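Local coordinates for protein glycosaminoglycan xylosylkinase (Hydra vulgaris, PDB 5XOM) that probably transfers phosphate from ATP to xylose in the glycosaminoglycan linkage region, as a secretory-pathway kinase of the Fam20 family, at residues A[151-157]-A[206-212]; A[132-137]-A[350-356]; A[111-115]-A[196-200]. All blocks are in the same frame, centred on the assembly; numbering follows the deposited sequence.

Contacts 1 and 2 lie in the buried core of the kinase fold, with centres about 8 Å apart. Contact 3 is only partly buried and sits further out. Contact 1 is mainly backbone pairing of two antiparallel strands. Contact 2 packs the start of helix 132-144 on a loop, mostly through aliphatic side chains. Contact 3 is bridged largely by water, with A199 packed against P112 and R114. Contacts 1 and 3 share one sheet, through probable hydrogen bonds K111 N to A209 O and K113 N to E207 O, both 2.9 Å. Contact 2 meets contact 1 through probable hydrogen bonds H132 NE2 to E207 OE1 (2.6 Å) and G155 N to D350 OD1 (2.8 Å).

Contact 1 of 3, residues A[151-157]-A[206-212]; sequences PPVVGRY and MEGALIL
Strand 153-157 pairs antiparallel with strand 206-212, the axes of these short segments 4.6 Å apart at 149°. P151 and P152 lead in; L212 N donates to P152 O at 3.2 Å. V153 (chi1 t) faces I211 in a non-hydrogen-bonded pair. V154 and L210 make a hydrogen-bonded pair: V154 N to L210 O 3.0 Å, L210 N to V154 O 2.8 Å. G155 and A209 are non-hydrogen-bonded, CA atoms 4.4 Å apart. R156 (chi1 to chi3 t), salt-bridged to E163, makes the second hydrogen-bonded pair, with G208: R156 N to G208 O 2.9 Å, G208 N to R156 O 3.1 Å. Y157 (m) and E207 are non-hydrogen-bonded; one water links Y157 OH (2.6 Å) and E207 OE2 (2.9 Å). E207 OE1 is hydrogen-bonded to H132 and salt-bridged to R117. In this five-stranded N-lobe sheet, V153, Y157, E207, A209 and I211 share one face, V154, R156 and L210 the other. Helix 132-144 covers V153 and A209, helix 67-79 covers V154, and strand 106-112 flanks 205-212.

Contact 2 of 3, residues A[132-137]-A[350-356]; sequences HNAEIA and DPIYPIL
The first turn and a half of helix 132-144 packs on the irregular loop 350-356. The closest CA pair is N133 and I355, 5.6 Å apart. N133 takes chi1 p and satisfies a loop carbonyl: its ND2 donates to I355 O at 2.8 Å, the sole direct hydrogen bond between the segments. I352, I355 and L356 form an apolar patch for I136 and A137. I136 (m, t) points toward the loop; its CD1 touches I352 CD1 at 3.6 Å, and its CB lies 4.0 Å from I355 CG2. I352 is p, t, and its CD1 also reaches H132 CD2 at 3.6 Å. H132 has chi1 p, and its NE2 is hydrogen-bonded to E207 OE1. I355 is m, m; its CG2 lies 4.0 Å from A137 CB. L356 (m, t) brings CD1 to 3.7 Å from A137 CB. D350 to Y353 is a type I turn. D350, chi1 t, also forms an Asx turn: I352 N donates to D350 OD2 at 2.9 Å. D350 OD1 accepts from G155 N. The loop, between helices 339-347 and 358-382, thus covers a helix that corresponds to kinase αC, consistent with the E135-K111 salt bridge; E135 points away from the loop.

Contact 3 of 3, residues A[111-115]-A[196-200]; sequences KPKRY and KEPAC
A sparse, watery contact joins the end of strand 106-112 and the loop after it to segment 196-200. The nearest CA atoms are R114 and A199, 6.2 Å apart. E197 O lies 3.6 Å from R114 NH2 without a hydrogen bond; a weakly held water links it to R114 NH1. E197 OE2 is hydrogen-bonded to Y129 OH, and the Y129 ring makes a cation-pi contact with R114. P198 directs its ring away. One water is hydrogen-bonded to P198 O and R114 NH2, each at 2.9 Å. A199 points toward 111-115. Its CB meets P112 CG at 3.7 Å and lies over one face of the R114 guanidinium. Chi1 to chi3 of R114 are all m, which folds the side chain back over A199. Two waters join C200 to K113 O: one at 2.7 Å from C200 O and 2.8 Å from K113 O, the other at 3.1 Å from C200 N and 3.2 Å from K113 O. C200 is disulfide-bonded to C185. Strand 199-200 edges a small three-stranded sheet; M206 touches P112 and A199, connecting that edge with the larger sheet.

Contact 1 of 3, residues A[151-157]-A[206-212]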
ATOM      1  N   PRO A 151       7.271 -13.460   7.973  1.00 23.86           N
ATOM      2  CA  PRO A 151       7.217 -13.700   6.537  1.00 25.15           C
ATOM      3  C   PRO A 151       5.791 -14.229   6.123  1.00 20.93           C
ATOM      4  O   PRO A 151       5.154 -14.898   6.927  1.00 21.54           O
ATOM      5  CB  PRO A 151       8.281 -14.762   6.276  1.00 22.27           C
ATOM      6  CG  PRO A 151       8.934 -15.040   7.566  1.00 26.41           C
ATOM      7  CD  PRO A 151       8.204 -14.367   8.671  1.00 23.71           C
ATOM      8  N   PRO A 152       5.376 -13.892   4.922  1.00 23.75           N
ATOM      9  CA  PRO A 152       4.049 -14.373   4.450  1.00 19.13           C
ATOM     10  C   PRO A 152       3.900 -15.891   4.509  1.00 21.60           C
ATOM     11  O   PRO A 152       4.814 -16.648   4.173  1.00 23.88           O
ATOM     12  CB  PRO A 152       3.994 -13.859   3.006  1.00 18.22           C
ATOM     13  CG  PRO A 152       4.864 -12.636   2.998  1.00 22.15           C
ATOM     14  CD  PRO A 152       5.866 -12.748   4.134  1.00 19.74           C
ATOM     15  N   VAL A 153       2.709 -16.330   4.928  1.00 21.36           N
ATOM     16  CA  VAL A 153       2.345 -17.743   5.038  1.00 19.76           C
ATOM     17  C   VAL A 153       1.004 -17.967   4.353  1.00 19.45           C
ATOM     18  O   VAL A 153       0.064 -17.186   4.540  1.00 18.51           O
ATOM     19  CB  VAL A 153       2.264 -18.194   6.510  1.00 17.04           C
ATOM     20  CG1 VAL A 153       1.957 -19.686   6.592  1.00 17.25           C
ATOM     21  CG2 VAL A 153       3.552 -17.842   7.267  1.00 17.48           C
ATOM     22  N   VAL A 154       0.893 -19.057   3.595  1.00 20.31           N
ATOM     23  CA  VAL A 154      -0.377 -19.440   2.988  1.00 18.36           C
ATOM     24  C   VAL A 154      -0.625 -20.929   3.200  1.00 24.21           C
ATOM     25  O   VAL A 154       0.311 -21.740   3.197  1.00 20.35           O
ATOM     26  CB  VAL A 154      -0.417 -19.091   1.482  1.00 22.96           C
ATOM     27  CG1 VAL A 154       0.235 -20.184   0.637  1.00 16.74           C
ATOM     28  CG2 VAL A 154      -1.825 -18.887   1.046  1.00 29.17           C
ATOM     29  N   GLY A 155      -1.895 -21.278   3.414  1.00 22.81           N
ATOM     30  CA  GLY A 155      -2.294 -22.664   3.402  1.00 16.27           C
ATOM     31  C   GLY A 155      -2.475 -23.168   1.983  1.00 20.56           C
ATOM     32  O   GLY A 155      -2.787 -22.413   1.062  1.00 19.87           O
ATOM     33  N   ARG A 156      -2.239 -24.465   1.797  1.00 19.11           N
ATOM     34  CA  ARG A 156      -2.394 -25.009   0.460  1.00 17.43           C
ATOM     35  C   ARG A 156      -2.574 -26.516   0.508  1.00 16.96           C
ATOM     36  O   ARG A 156      -1.952 -27.191   1.332  1.00 26.63           O
ATOM     37  CB  ARG A 156      -1.176 -24.665  -0.387  1.00 16.77           C
ATOM     38  CG  ARG A 156      -1.256 -25.180  -1.791  1.00 21.59           C
ATOM     39  CD  ARG A 156      -0.215 -24.471  -2.641  1.00 21.68           C
ATOM     40  NE  ARG A 156       0.066 -25.180  -3.878  1.00 27.83           N
ATOM     41  CZ  ARG A 156       0.883 -24.727  -4.818  1.00 26.69           C
ATOM     42  NH1 ARG A 156       1.518 -23.555  -4.695  1.00 27.16           N
ATOM     43  NH2 ARG A 156       1.079 -25.437  -5.927  1.00 26.31           N
ATOM     44  N   TYR A 157      -3.411 -27.035  -0.391  1.00 17.84           N
ATOM     45  CA  TYR A 157      -3.575 -28.472  -0.585  1.00 20.94           C
ATOM     46  C   TYR A 157      -2.656 -28.922  -1.713  1.00 23.13           C
ATOM     47  O   TYR A 157      -2.826 -28.498  -2.860  1.00 24.62           O
ATOM     48  CB  TYR A 157      -5.025 -28.824  -0.908  1.00 22.12           C
ATOM     49  CG  TYR A 157      -6.014 -28.473   0.186  1.00 25.25           C
ATOM     50  CD1 TYR A 157      -6.141 -29.272   1.316  1.00 24.57           C
ATOM     51  CD2 TYR A 157      -6.840 -27.360   0.072  1.00 23.96           C
ATOM     52  CE1 TYR A 157      -7.049 -28.965   2.316  1.00 20.85           C
ATOM     53  CE2 TYR A 157      -7.758 -27.046   1.066  1.00 26.03           C
ATOM     54  CZ  TYR A 157      -7.855 -27.852   2.184  1.00 24.59           C
ATOM     55  OH  TYR A 157      -8.764 -27.545   3.170  1.00 27.12           O
ATOM     56  N   MET A 206      -2.118 -33.484   0.339  1.00 19.15           N
ATOM     57  CA  MET A 206      -1.560 -33.144   1.642  1.00 21.31           C
ATOM     58  C   MET A 206      -1.754 -31.662   1.933  1.00 23.54           C
ATOM     59  O   MET A 206      -1.298 -30.799   1.171  1.00 22.44           O
ATOM     60  CB  MET A 206      -0.085 -33.534   1.728  1.00 20.87           C
ATOM     61  CG  MET A 206       0.577 -33.149   3.041  1.00 25.40           C
ATOM     62  SD  MET A 206       2.345 -33.448   3.020  1.00 26.95           S
ATOM     63  CE  MET A 206       2.417 -35.069   3.712  1.00 21.27           C
ATOM     64  N   GLU A 207      -2.431 -31.386   3.042  1.00 26.04           N
ATOM     65  CA  GLU A 207      -2.624 -30.034   3.540  1.00 23.79           C
ATOM     66  C   GLU A 207      -1.369 -29.561   4.262  1.00 19.10           C
ATOM     67  O   GLU A 207      -0.735 -30.324   5.000  1.00 22.59           O
ATOM     68  CB  GLU A 207      -3.830 -30.017   4.487  1.00 24.73           C
ATOM     69  CG  GLU A 207      -4.152 -28.682   5.132  1.00 22.01           C
ATOM     70  CD  GLU A 207      -5.256 -28.789   6.185  1.00 23.42           C
ATOM     71  OE1 GLU A 207      -5.209 -28.035   7.179  1.00 22.88           O
ATOM     72  OE2 GLU A 207      -6.160 -29.635   6.030  1.00 25.44           O
ATOM     73  N   GLY A 208      -1.017 -28.296   4.060  1.00 17.46           N
ATOM     74  CA  GLY A 208       0.110 -27.736   4.776  1.00 17.51           C
ATOM     75  C   GLY A 208       0.174 -26.231   4.622  1.00 25.30           C
ATOM     76  O   GLY A 208      -0.714 -25.607   4.038  1.00 22.31           O
ATOM     77  N   ALA A 209       1.247 -25.657   5.161  1.00 19.07           N
ATOM     78  CA  ALA A 209       1.501 -24.225   5.111  1.00 18.27           C
ATOM     79  C   ALA A 209       2.801 -23.962   4.364  1.00 23.20           C
ATOM     80  O   ALA A 209       3.778 -24.698   4.530  1.00 21.38           O
ATOM     81  CB  ALA A 209       1.580 -23.625   6.526  1.00 17.21           C
ATOM     82  N   LEU A 210       2.803 -22.922   3.534  1.00 22.47           N
ATOM     83  CA  LEU A 210       3.991 -22.472   2.818  1.00 21.90           C
ATOM     84  C   LEU A 210       4.460 -21.157   3.427  1.00 24.05           C
ATOM     85  O   LEU A 210       3.656 -20.230   3.594  1.00 20.30           O
ATOM     86  CB  LEU A 210       3.697 -22.284   1.324  1.00 17.97           C
ATOM     87  CG  LEU A 210       3.636 -23.494   0.381  1.00 23.12           C
ATOM     88  CD1 LEU A 210       2.568 -24.480   0.786  1.00 28.10           C
ATOM     89  CD2 LEU A 210       3.376 -23.028  -1.041  1.00 21.45           C
ATOM     90  N   ILE A 211       5.753 -21.071   3.754  1.00 20.93           N
ATOM     91  CA  ILE A 211       6.352 -19.869   4.330  1.00 21.36           C
ATOM     92  C   ILE A 211       7.458 -19.386   3.400  1.00 24.09           C
ATOM     93  O   ILE A 211       8.379 -20.148   3.086  1.00 26.38           O
ATOM     94  CB  ILE A 211       6.916 -20.124   5.739  1.00 22.72           C
ATOM     95  CG1 ILE A 211       5.835 -20.688   6.665  1.00 22.65           C
ATOM     96  CG2 ILE A 211       7.488 -18.819   6.322  1.00 18.58           C
ATOM     97  CD1 ILE A 211       5.905 -22.190   6.853  1.00 22.87           C
ATOM     98  N   LEU A 212       7.373 -18.122   2.980  1.00 24.68           N
ATOM     99  CA  LEU A 212       8.361 -17.549   2.070  1.00 27.00           C
ATOM    100  C   LEU A 212       9.741 -17.443   2.700  1.00 27.68           C
ATOM    101  O   LEU A 212       9.898 -16.978   3.837  1.00 24.92           O
ATOM    102  CB  LEU A 212       7.954 -16.149   1.617  1.00 30.07           C
ATOM    103  CG  LEU A 212       6.866 -15.958   0.577  1.00 31.80           C
ATOM    104  CD1 LEU A 212       6.672 -14.471   0.355  1.00 27.44           C
ATOM    105  CD2 LEU A 212       7.241 -16.659  -0.723  1.00 20.35           C
TER
HETATM  106  O   HOH W   1      -8.831 -28.478   5.598  1.00 33.68           O

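Contact 2 of 3, residues A[132-137]-A[350-356]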
ATOM      1  N   HIS A 132       1.051 -26.653  11.279  1.00 25.12           N
ATOM      2  CA  HIS A 132       1.007 -25.865  10.052  1.00 19.79           C
ATOM      3  C   HIS A 132       0.006 -24.721  10.161  1.00 21.64           C
ATOM      4  O   HIS A 132       0.246 -23.627   9.644  1.00 18.54           O
ATOM      5  CB  HIS A 132       0.655 -26.763   8.871  1.00 17.68           C
ATOM      6  CG  HIS A 132      -0.791 -27.152   8.829  1.00 25.30           C
ATOM      7  ND1 HIS A 132      -1.406 -27.841   9.854  1.00 21.81           N
ATOM      8  CD2 HIS A 132      -1.752 -26.924   7.901  1.00 17.27           C
ATOM      9  CE1 HIS A 132      -2.677 -28.039   9.552  1.00 21.50           C
ATOM     10  NE2 HIS A 132      -2.914 -27.493   8.372  1.00 20.38           N
ATOM     11  N   ASN A 133      -1.141 -24.966  10.796  1.00 19.39           N
ATOM     12  CA  ASN A 133      -2.159 -23.930  10.891  1.00 22.14           C
ATOM     13  C   ASN A 133      -1.736 -22.826  11.839  1.00 20.67           C
ATOM     14  O   ASN A 133      -2.226 -21.699  11.717  1.00 18.70           O
ATOM     15  CB  ASN A 133      -3.498 -24.529  11.342  1.00 21.59           C
ATOM     16  CG  ASN A 133      -3.427 -25.125  12.739  1.00 28.36           C
ATOM     17  OD1 ASN A 133      -2.512 -25.893  13.053  1.00 22.50           O
ATOM     18  ND2 ASN A 133      -4.384 -24.758  13.592  1.00 17.81           N
ATOM     19  N   ALA A 134      -0.825 -23.127  12.766  1.00 23.10           N
ATOM     20  CA  ALA A 134      -0.308 -22.102  13.664  1.00 22.17           C
ATOM     21  C   ALA A 134       0.532 -21.080  12.911  1.00 22.03           C
ATOM     22  O   ALA A 134       0.483 -19.885  13.227  1.00 20.96           O
ATOM     23  CB  ALA A 134       0.508 -22.747  14.783  1.00 18.52           C
ATOM     24  N   GLU A 135       1.311 -21.525  11.915  1.00 17.91           N
ATOM     25  CA  GLU A 135       2.088 -20.586  11.109  1.00 23.17           C
ATOM     26  C   GLU A 135       1.176 -19.596  10.401  1.00 22.09           C
ATOM     27  O   GLU A 135       1.478 -18.401  10.337  1.00 20.50           O
ATOM     28  CB  GLU A 135       2.953 -21.327  10.078  1.00 20.56           C
ATOM     29  CG  GLU A 135       4.125 -22.123  10.652  1.00 27.42           C
ATOM     30  CD  GLU A 135       5.362 -21.276  10.986  1.00 32.60           C
ATOM     31  OE1 GLU A 135       5.266 -20.030  11.084  1.00 24.82           O
ATOM     32  OE2 GLU A 135       6.446 -21.875  11.152  1.00 27.02           O
ATOM     33  N   ILE A 136       0.058 -20.081   9.853  1.00 21.60           N
ATOM     34  CA  ILE A 136      -0.888 -19.202   9.169  1.00 21.85           C
ATOM     35  C   ILE A 136      -1.482 -18.195  10.145  1.00 22.53           C
ATOM     36  O   ILE A 136      -1.513 -16.988   9.878  1.00 20.81           O
ATOM     37  CB  ILE A 136      -1.985 -20.032   8.482  1.00 22.78           C
ATOM     38  CG1 ILE A 136      -1.361 -20.954   7.434  1.00 17.21           C
ATOM     39  CG2 ILE A 136      -3.019 -19.119   7.833  1.00 18.97           C
ATOM     40  CD1 ILE A 136      -2.276 -22.047   6.980  1.00 16.98           C
ATOM     41  N   ALA A 137      -1.964 -18.679  11.292  1.00 18.05           N
ATOM     42  CA  ALA A 137      -2.580 -17.787  12.266  1.00 21.05           C
ATOM     43  C   ALA A 137      -1.571 -16.785  12.815  1.00 21.39           C
ATOM     44  O   ALA A 137      -1.888 -15.604  12.981  1.00 20.67           O
ATOM     45  CB  ALA A 137      -3.210 -18.595  13.395  1.00 17.81           C
ATOM     46  N   ASP A 350      -7.940 -17.600   3.809  1.00 22.26           N
ATOM     47  CA  ASP A 350      -6.903 -18.559   3.451  1.00 24.89           C
ATOM     48  C   ASP A 350      -7.537 -19.842   2.913  1.00 24.15           C
ATOM     49  O   ASP A 350      -8.628 -20.220   3.345  1.00 23.37           O
ATOM     50  CB  ASP A 350      -6.018 -18.850   4.667  1.00 20.38           C
ATOM     51  CG  ASP A 350      -4.923 -19.861   4.373  1.00 26.54           C
ATOM     52  OD1 ASP A 350      -3.768 -19.410   4.197  1.00 22.39           O
ATOM     53  OD2 ASP A 350      -5.193 -21.080   4.304  1.00 22.65           O
ATOM     54  N   PRO A 351      -6.902 -20.495   1.931  1.00 21.62           N
ATOM     55  CA  PRO A 351      -7.543 -21.653   1.282  1.00 24.25           C
ATOM     56  C   PRO A 351      -7.855 -22.827   2.205  1.00 24.63           C
ATOM     57  O   PRO A 351      -8.751 -23.609   1.879  1.00 24.13           O
ATOM     58  CB  PRO A 351      -6.528 -22.051   0.199  1.00 24.36           C
ATOM     59  CG  PRO A 351      -5.845 -20.770  -0.153  1.00 25.03           C
ATOM     60  CD  PRO A 351      -5.742 -20.009   1.158  1.00 21.26           C
ATOM     61  N   ILE A 352      -7.176 -22.996   3.334  1.00 26.11           N
ATOM     62  CA  ILE A 352      -7.445 -24.173   4.153  1.00 22.18           C
ATOM     63  C   ILE A 352      -8.248 -23.813   5.404  1.00 21.43           C
ATOM     64  O   ILE A 352      -8.345 -24.613   6.331  1.00 25.49           O
ATOM     65  CB  ILE A 352      -6.154 -24.933   4.501  1.00 20.77           C
ATOM     66  CG1 ILE A 352      -5.311 -24.164   5.515  1.00 17.74           C
ATOM     67  CG2 ILE A 352      -5.345 -25.222   3.223  1.00 19.46           C
ATOM     68  CD1 ILE A 352      -4.095 -24.940   6.000  1.00 20.91           C
ATOM     69  N   TYR A 353      -8.850 -22.627   5.423  1.00 21.75           N
ATOM     70  CA  TYR A 353      -9.752 -22.190   6.498  1.00 24.87           C
ATOM     71  C   TYR A 353     -10.893 -23.183   6.732  1.00 27.23           C
ATOM     72  O   TYR A 353     -11.418 -23.750   5.767  1.00 22.91           O
ATOM     73  CB  TYR A 353     -10.314 -20.808   6.142  1.00 26.48           C
ATOM     74  CG  TYR A 353     -11.272 -20.227   7.151  1.00 23.74           C
ATOM     75  CD1 TYR A 353     -10.808 -19.481   8.223  1.00 22.72           C
ATOM     76  CD2 TYR A 353     -12.650 -20.408   7.018  1.00 25.34           C
ATOM     77  CE1 TYR A 353     -11.683 -18.934   9.149  1.00 27.87           C
ATOM     78  CE2 TYR A 353     -13.533 -19.871   7.940  1.00 24.99           C
ATOM     79  CZ  TYR A 353     -13.043 -19.135   9.002  1.00 28.77           C
ATOM     80  OH  TYR A 353     -13.911 -18.596   9.925  1.00 36.52           O
ATOM     81  N   PRO A 354     -11.335 -23.371   7.996  1.00 27.46           N
ATOM     82  CA  PRO A 354     -10.912 -22.770   9.284  1.00 30.28           C
ATOM     83  C   PRO A 354      -9.467 -23.053   9.688  1.00 28.94           C
ATOM     84  O   PRO A 354      -8.975 -24.175   9.530  1.00 27.05           O
ATOM     85  CB  PRO A 354     -11.873 -23.390  10.317  1.00 29.90           C
ATOM     86  CG  PRO A 354     -12.878 -24.164   9.569  1.00 29.27           C
ATOM     87  CD  PRO A 354     -12.480 -24.286   8.137  1.00 21.67           C
ATOM     88  N   ILE A 355      -8.804 -22.030  10.217  1.00 23.28           N
ATOM     89  CA  ILE A 355      -7.409 -22.130  10.632  1.00 18.53           C
ATOM     90  C   ILE A 355      -7.297 -22.464  12.114  1.00 24.94           C
ATOM     91  O   ILE A 355      -6.462 -23.283  12.511  1.00 22.91           O
ATOM     92  CB  ILE A 355      -6.677 -20.813  10.302  1.00 20.84           C
ATOM     93  CG1 ILE A 355      -6.785 -20.490   8.805  1.00 16.55           C
ATOM     94  CG2 ILE A 355      -5.225 -20.877  10.749  1.00 18.49           C
ATOM     95  CD1 ILE A 355      -6.296 -21.584   7.893  1.00 17.97           C
ATOM     96  N   LEU A 356      -8.131 -21.842  12.945  1.00 21.95           N
ATOM     97  CA  LEU A 356      -8.139 -22.068  14.380  1.00 19.73           C
ATOM     98  C   LEU A 356      -9.542 -22.432  14.838  1.00 22.27           C
ATOM     99  O   LEU A 356     -10.537 -21.961  14.278  1.00 20.81           O
ATOM    100  CB  LEU A 356      -7.674 -20.829  15.170  1.00 21.23           C
ATOM    101  CG  LEU A 356      -6.261 -20.292  14.968  1.00 23.68           C
ATOM    102  CD1 LEU A 356      -6.102 -18.925  15.649  1.00 18.64           C
ATOM    103  CD2 LEU A 356      -5.257 -21.287  15.506  1.00 19.94           C
TER

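Contact 3 of 3, residues A[111-115]-A[196-200]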
ATOM      1  N   LYS A 111       5.351 -26.834   5.576  1.00 20.24           N
ATOM      2  CA  LYS A 111       5.052 -27.510   6.833  1.00 23.13           C
ATOM      3  C   LYS A 111       3.767 -28.312   6.702  1.00 27.84           C
ATOM      4  O   LYS A 111       2.682 -27.719   6.594  1.00 21.88           O
ATOM      5  CB  LYS A 111       4.937 -26.492   7.964  1.00 18.55           C
ATOM      6  CG  LYS A 111       6.206 -25.687   8.105  1.00 24.88           C
ATOM      7  CD  LYS A 111       6.480 -25.321   9.538  1.00 21.37           C
ATOM      8  CE  LYS A 111       7.825 -24.642   9.632  1.00 23.86           C
ATOM      9  NZ  LYS A 111       8.000 -23.968  10.937  1.00 26.23           N
ATOM     10  N   PRO A 112       3.837 -29.639   6.682  1.00 23.78           N
ATOM     11  CA  PRO A 112       2.623 -30.443   6.519  1.00 21.09           C
ATOM     12  C   PRO A 112       1.765 -30.453   7.777  1.00 18.49           C
ATOM     13  O   PRO A 112       2.248 -30.265   8.895  1.00 26.26           O
ATOM     14  CB  PRO A 112       3.165 -31.847   6.202  1.00 21.68           C
ATOM     15  CG  PRO A 112       4.526 -31.862   6.792  1.00 29.47           C
ATOM     16  CD  PRO A 112       5.060 -30.462   6.698  1.00 26.89           C
ATOM     17  N   LYS A 113       0.471 -30.678   7.573  1.00 21.45           N
ATOM     18  CA  LYS A 113      -0.441 -30.957   8.676  1.00 18.75           C
ATOM     19  C   LYS A 113      -0.014 -32.202   9.446  1.00 23.34           C
ATOM     20  O   LYS A 113       0.322 -33.235   8.853  1.00 21.47           O
ATOM     21  CB  LYS A 113      -1.855 -31.132   8.128  1.00 24.46           C
ATOM     22  CG  LYS A 113      -2.860 -31.646   9.134  1.00 28.45           C
ATOM     23  CD  LYS A 113      -4.209 -31.889   8.480  1.00 27.52           C
ATOM     24  CE  LYS A 113      -4.978 -32.956   9.233  1.00 36.47           C
ATOM     25  NZ  LYS A 113      -6.166 -32.442   9.930  1.00 47.97           N
ATOM     26  N   ARG A 114      -0.025 -32.100  10.782  1.00 24.77           N
ATOM     27  CA  ARG A 114       0.341 -33.209  11.656  1.00 22.77           C
ATOM     28  C   ARG A 114      -0.716 -33.545  12.696  1.00 26.61           C
ATOM     29  O   ARG A 114      -0.618 -34.603  13.324  1.00 34.01           O
ATOM     30  CB  ARG A 114       1.658 -32.906  12.387  1.00 21.22           C
ATOM     31  CG  ARG A 114       2.749 -32.368  11.487  1.00 30.38           C
ATOM     32  CD  ARG A 114       3.229 -33.411  10.512  1.00 30.57           C
ATOM     33  NE  ARG A 114       3.458 -34.686  11.171  1.00 31.01           N
ATOM     34  CZ  ARG A 114       4.645 -35.087  11.614  1.00 30.39           C
ATOM     35  NH1 ARG A 114       5.708 -34.308  11.474  1.00 29.97           N
ATOM     36  NH2 ARG A 114       4.774 -36.262  12.201  1.00 39.90           N
ATOM     37  N   TYR A 115      -1.700 -32.677  12.917  1.00 25.90           N
ATOM     38  CA  TYR A 115      -2.699 -32.860  13.958  1.00 22.18           C
ATOM     39  C   TYR A 115      -4.053 -32.425  13.428  1.00 27.58           C
ATOM     40  O   TYR A 115      -4.147 -31.652  12.469  1.00 22.07           O
ATOM     41  CB  TYR A 115      -2.403 -32.026  15.215  1.00 20.36           C
ATOM     42  CG  TYR A 115      -1.117 -32.316  15.955  1.00 21.00           C
ATOM     43  CD1 TYR A 115      -0.957 -33.482  16.692  1.00 28.88           C
ATOM     44  CD2 TYR A 115      -0.072 -31.412  15.932  1.00 19.40           C
ATOM     45  CE1 TYR A 115       0.216 -33.733  17.384  1.00 28.89           C
ATOM     46  CE2 TYR A 115       1.102 -31.655  16.617  1.00 24.86           C
ATOM     47  CZ  TYR A 115       1.241 -32.817  17.340  1.00 31.09           C
ATOM     48  OH  TYR A 115       2.413 -33.063  18.023  1.00 32.73           O
ATOM     49  N   LYS A 196       8.468 -44.263  11.384  1.00 32.28           N
ATOM     50  CA  LYS A 196       7.279 -44.477  12.201  1.00 37.62           C
ATOM     51  C   LYS A 196       6.528 -43.189  12.515  1.00 36.31           C
ATOM     52  O   LYS A 196       5.431 -43.255  13.080  1.00 35.25           O
ATOM     53  CB  LYS A 196       7.656 -45.157  13.517  1.00 43.58           C
ATOM     54  CG  LYS A 196       8.117 -46.603  13.412  1.00 51.42           C
ATOM     55  CD  LYS A 196       9.062 -46.935  14.564  1.00 62.29           C
ATOM     56  CE  LYS A 196       8.678 -48.237  15.258  1.00 70.22           C
ATOM     57  NZ  LYS A 196       8.488 -49.369  14.312  1.00 75.11           N
ATOM     58  N   GLU A 197       7.070 -42.029  12.145  1.00 33.20           N
ATOM     59  CA  GLU A 197       6.422 -40.737  12.385  1.00 35.98           C
ATOM     60  C   GLU A 197       6.316 -39.953  11.083  1.00 35.22           C
ATOM     61  O   GLU A 197       6.933 -38.894  10.925  1.00 31.15           O
ATOM     62  CB  GLU A 197       7.193 -39.947  13.439  1.00 40.89           C
ATOM     63  CG  GLU A 197       7.203 -40.608  14.816  1.00 44.37           C
ATOM     64  CD  GLU A 197       8.053 -39.850  15.815  1.00 46.87           C
ATOM     65  OE1 GLU A 197       9.152 -40.338  16.152  1.00 55.23           O
ATOM     66  OE2 GLU A 197       7.636 -38.757  16.247  1.00 45.83           O
ATOM     67  N   PRO A 198       5.546 -40.449  10.118  1.00 29.51           N
ATOM     68  CA  PRO A 198       5.416 -39.739   8.847  1.00 34.88           C
ATOM     69  C   PRO A 198       4.339 -38.667   8.910  1.00 31.03           C
ATOM     70  O   PRO A 198       3.441 -38.692   9.755  1.00 31.34           O
ATOM     71  CB  PRO A 198       5.012 -40.856   7.878  1.00 29.51           C
ATOM     72  CG  PRO A 198       4.168 -41.763   8.735  1.00 27.46           C
ATOM     73  CD  PRO A 198       4.742 -41.689  10.133  1.00 26.20           C
ATOM     74  N   ALA A 199       4.451 -37.717   7.986  1.00 28.80           N
ATOM     75  CA  ALA A 199       3.346 -36.830   7.648  1.00 23.48           C
ATOM     76  C   ALA A 199       2.588 -37.464   6.492  1.00 29.55           C
ATOM     77  O   ALA A 199       3.189 -37.803   5.468  1.00 25.94           O
ATOM     78  CB  ALA A 199       3.848 -35.441   7.251  1.00 22.76           C
ATOM     79  N   CYS A 200       1.282 -37.638   6.661  1.00 20.59           N
ATOM     80  CA  CYS A 200       0.474 -38.385   5.711  1.00 21.83           C
ATOM     81  C   CYS A 200      -0.589 -37.498   5.079  1.00 28.54           C
ATOM     82  O   CYS A 200      -1.186 -36.646   5.747  1.00 24.18           O
ATOM     83  CB  CYS A 200      -0.180 -39.580   6.389  1.00 30.37           C
ATOM     84  SG  CYS A 200       0.985 -40.924   6.702  1.00 44.49           S
TER
HETATM   85  O   HOH W   2      -0.355 -34.085   6.275  1.00 28.67           O
HETATM   86  O   HOH W   3       0.014 -36.408   9.246  1.00 48.59           O
HETATM   87  O   HOH W   4       8.265 -36.191  12.484  1.00 29.29           O
HETATM   88  O   HOH W   5       3.159 -38.663  12.669  1.00 59.03           O